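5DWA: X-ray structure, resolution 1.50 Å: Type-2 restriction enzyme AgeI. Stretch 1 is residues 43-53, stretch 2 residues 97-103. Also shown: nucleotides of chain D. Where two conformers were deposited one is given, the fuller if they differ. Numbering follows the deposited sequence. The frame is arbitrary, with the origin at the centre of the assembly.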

# COMPACT_ATOMS: atom_id res chain seq x y z
N SER A 43 -19.53 -2.51 8.05
CA SER A 43 -18.60 -2.56 9.16
C SER A 43 -17.87 -1.24 9.36
O SER A 43 -17.40 -0.97 10.47
CB SER A 43 -17.60 -3.69 8.98
OG SER A 43 -18.24 -4.91 9.25
N ARG A 44 -17.78 -0.40 8.33
CA ARG A 44 -17.16 0.90 8.53
C ARG A 44 -17.98 1.69 9.56
O ARG A 44 -17.43 2.44 10.36
CB ARG A 44 -17.03 1.69 7.22
CG ARG A 44 -18.32 2.19 6.60
CD ARG A 44 -18.02 2.98 5.35
NE ARG A 44 -19.21 3.62 4.79
CZ ARG A 44 -19.41 3.81 3.49
NH1 ARG A 44 -18.51 3.39 2.62
NH2 ARG A 44 -20.52 4.41 3.07
N ASP A 45 -19.29 1.46 9.56
CA ASP A 45 -20.17 2.09 10.53
C ASP A 45 -20.10 1.43 11.90
O ASP A 45 -20.09 2.10 12.94
CB ASP A 45 -21.62 2.08 10.02
CG ASP A 45 -21.82 3.02 8.86
OD1 ASP A 45 -21.21 4.11 8.87
OD2 ASP A 45 -22.58 2.66 7.93
N ALA A 46 -20.04 0.10 11.92
CA ALA A 46 -19.86 -0.63 13.17
C ALA A 46 -18.57 -0.21 13.89
O ALA A 46 -18.60 0.13 15.07
CB ALA A 46 -19.84 -2.13 12.90
N ILE A 47 -17.45 -0.22 13.18
CA ILE A 47 -16.17 0.11 13.79
C ILE A 47 -16.10 1.60 14.13
O ILE A 47 -15.66 1.98 15.22
CB ILE A 47 -15.01 -0.28 12.85
CG1 ILE A 47 -15.02 -1.78 12.58
CG2 ILE A 47 -13.66 0.15 13.43
CD1 ILE A 47 -14.24 -2.14 11.33
N GLY A 48 -16.57 2.43 13.21
CA GLY A 48 -16.55 3.87 13.40
C GLY A 48 -17.34 4.29 14.61
O GLY A 48 -16.84 5.04 15.46
N GLN A 49 -18.57 3.80 14.71
CA GLN A 49 -19.43 4.16 15.84
C GLN A 49 -18.91 3.54 17.13
O GLN A 49 -18.95 4.17 18.18
CB GLN A 49 -20.89 3.76 15.58
CG GLN A 49 -21.56 4.53 14.44
CD GLN A 49 -21.48 6.05 14.57
OE1 GLN A 49 -21.47 6.60 15.68
NE2 GLN A 49 -21.40 6.74 13.44
N ALA A 50 -18.40 2.30 17.06
CA ALA A 50 -17.83 1.69 18.25
C ALA A 50 -16.61 2.47 18.77
O ALA A 50 -16.37 2.54 19.97
CB ALA A 50 -17.45 0.25 17.97
N PHE A 51 -15.85 3.07 17.86
CA PHE A 51 -14.70 3.85 18.28
C PHE A 51 -15.13 5.11 19.02
O PHE A 51 -14.54 5.49 20.03
CB PHE A 51 -13.81 4.19 17.09
CG PHE A 51 -12.55 4.93 17.46
CD1 PHE A 51 -11.65 4.38 18.37
CD2 PHE A 51 -12.25 6.16 16.89
CE1 PHE A 51 -10.49 5.06 18.71
CE2 PHE A 51 -11.09 6.84 17.22
CZ PHE A 51 -10.20 6.29 18.13
N VAL A 52 -16.14 5.78 18.49
CA VAL A 52 -16.67 6.98 19.13
C VAL A 52 -17.22 6.63 20.51
O VAL A 52 -16.99 7.34 21.49
CB VAL A 52 -17.76 7.63 18.27
CG1 VAL A 52 -18.43 8.78 19.01
CG2 VAL A 52 -17.16 8.15 16.97
N MET A 53 -17.92 5.50 20.58
CA MET A 53 -18.44 4.99 21.84
C MET A 53 -17.30 4.64 22.80
O MET A 53 -17.31 5.04 23.96
CB MET A 53 -19.33 3.77 21.59
CG MET A 53 -19.95 3.16 22.85
SD MET A 53 -18.92 1.84 23.51
CE MET A 53 -20.01 1.21 24.79
N GLU A 97 -12.57 7.39 8.88
CA GLU A 97 -13.27 8.53 8.27
C GLU A 97 -14.64 8.76 8.92
O GLU A 97 -14.98 9.89 9.28
CB GLU A 97 -13.46 8.32 6.78
CG GLU A 97 -12.16 8.10 6.02
CD GLU A 97 -12.44 7.82 4.56
OE1 GLU A 97 -12.87 8.76 3.86
OE2 GLU A 97 -12.27 6.67 4.12
N VAL A 98 -15.42 7.69 9.06
CA VAL A 98 -16.73 7.77 9.72
C VAL A 98 -16.59 8.37 11.11
O VAL A 98 -17.35 9.25 11.50
CB VAL A 98 -17.40 6.38 9.83
CG1 VAL A 98 -18.61 6.44 10.78
CG2 VAL A 98 -17.84 5.90 8.46
N ALA A 99 -15.61 7.88 11.87
CA ALA A 99 -15.41 8.34 13.24
C ALA A 99 -14.99 9.81 13.30
O ALA A 99 -15.47 10.54 14.17
CB ALA A 99 -14.38 7.46 13.93
N LEU A 100 -14.12 10.25 12.40
CA LEU A 100 -13.69 11.65 12.37
C LEU A 100 -14.89 12.58 12.15
O LEU A 100 -15.03 13.60 12.84
CB LEU A 100 -12.65 11.89 11.28
CG LEU A 100 -11.24 11.42 11.61
CD1 LEU A 100 -10.39 11.51 10.34
CD2 LEU A 100 -10.64 12.26 12.72
N VAL A 101 -15.74 12.23 11.19
CA VAL A 101 -16.90 13.04 10.86
C VAL A 101 -17.90 13.06 12.02
O VAL A 101 -18.39 14.13 12.40
CB VAL A 101 -17.60 12.52 9.59
CG1 VAL A 101 -18.93 13.24 9.36
CG2 VAL A 101 -16.69 12.67 8.38
N GLU A 102 -18.16 11.89 12.59
CA GLU A 102 -19.10 11.76 13.70
C GLU A 102 -18.65 12.57 14.92
O GLU A 102 -19.45 13.25 15.57
CB GLU A 102 -19.28 10.29 14.08
CG GLU A 102 -20.27 10.04 15.21
CD GLU A 102 -21.71 10.20 14.78
OE1 GLU A 102 -22.06 9.75 13.66
OE2 GLU A 102 -22.49 10.79 15.54
N ARG A 103 -17.35 12.50 15.22
CA ARG A 103 -16.83 13.15 16.43
C ARG A 103 -16.73 14.66 16.27
O ARG A 103 -17.06 15.40 17.20
CB ARG A 103 -15.46 12.57 16.80
CG ARG A 103 -14.85 13.16 18.07
CD ARG A 103 -13.81 14.23 17.74
NE ARG A 103 -13.15 14.78 18.92
CZ ARG A 103 -13.51 15.92 19.52
NH1 ARG A 103 -14.52 16.63 19.05
NH2 ARG A 103 -12.84 16.34 20.58
P DG D 11 -19.74 -3.01 2.74
OP1 DG D 11 -18.96 -3.05 4.00
OP2 DG D 11 -21.10 -3.63 2.73
O5' DG D 11 -19.91 -1.51 2.26
C5' DG D 11 -18.80 -0.63 2.21
C4' DG D 11 -18.83 0.17 0.93
O4' DG D 11 -18.39 -0.67 -0.17
C3' DG D 11 -20.21 0.69 0.52
O3' DG D 11 -20.08 1.97 -0.09
C2' DG D 11 -20.69 -0.36 -0.48
C1' DG D 11 -19.39 -0.72 -1.18
N9 DG D 11 -19.38 -2.07 -1.75
C8 DG D 11 -20.09 -3.16 -1.32
N7 DG D 11 -19.86 -4.24 -2.02
C5 DG D 11 -18.92 -3.84 -2.96
C6 DG D 11 -18.28 -4.57 -3.99
O6 DG D 11 -18.41 -5.76 -4.29
N1 DG D 11 -17.40 -3.77 -4.71
C2 DG D 11 -17.16 -2.45 -4.47
N2 DG D 11 -16.29 -1.85 -5.28
N3 DG D 11 -17.75 -1.75 -3.52
C4 DG D 11 -18.62 -2.50 -2.80

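Two helical segments of the restriction enzyme AgeI, distant in sequence, pack side by side here, their N-to-C directions 47° apart and their axes approaching to 8.0 Å. So close an approach calls for small residues, and the backbones come nearest where Gly48 meets Ala99, CA to CA 4.6 Å.

Along the second helix, Glu97 stands sideways to the partner and makes no contact with it. Val98 follows, pointing toward the first helix and seating its branched side chain as a knob among Arg44, Asp45, Gly48 and Gln49. Its CG2 lies 4.2 Å from Arg44 CG and 3.8 Å from Asp45 OD1, while its CG1 comes 4.2 Å from Gly48 CA. Glycine suits the floor of this hole: an ideal CB on Gly48 would stand only 2.8 Å from Val98 CG1, a clash. Arg44 gives the knob its aliphatic part, and its guanidinium reaches the DNA, with NH1 3.4 Å from O3' of DG11.

Ala99 also points toward the partner, and its lone methyl fits where the backbones are closest. Ala99 CB sits 3.8 Å from Gly48 O and 3.9 Å from Phe51 CD2, meeting the ring at its edge, near the ring plane. Val52 CG2 adds a further apolar contact, 4.2 Å from Ala99 CB.

Leu100 points away and Val101 is out of reach, so neither takes part in the contact. One turn beyond Val98, Glu102 faces the first helix again. Its OE1 accepts a hydrogen bond from Gln49 NE2 at 3.1 Å, with an N-H...O angle of 156°; an amide donor suits a carboxylate acceptor well. The aliphatic part of Glu102 is used too, CG lying 4.0 Å from Val52 CG2. Arg103 then turns its end away, its guanidinium hydrogen-bonded elsewhere in the structure.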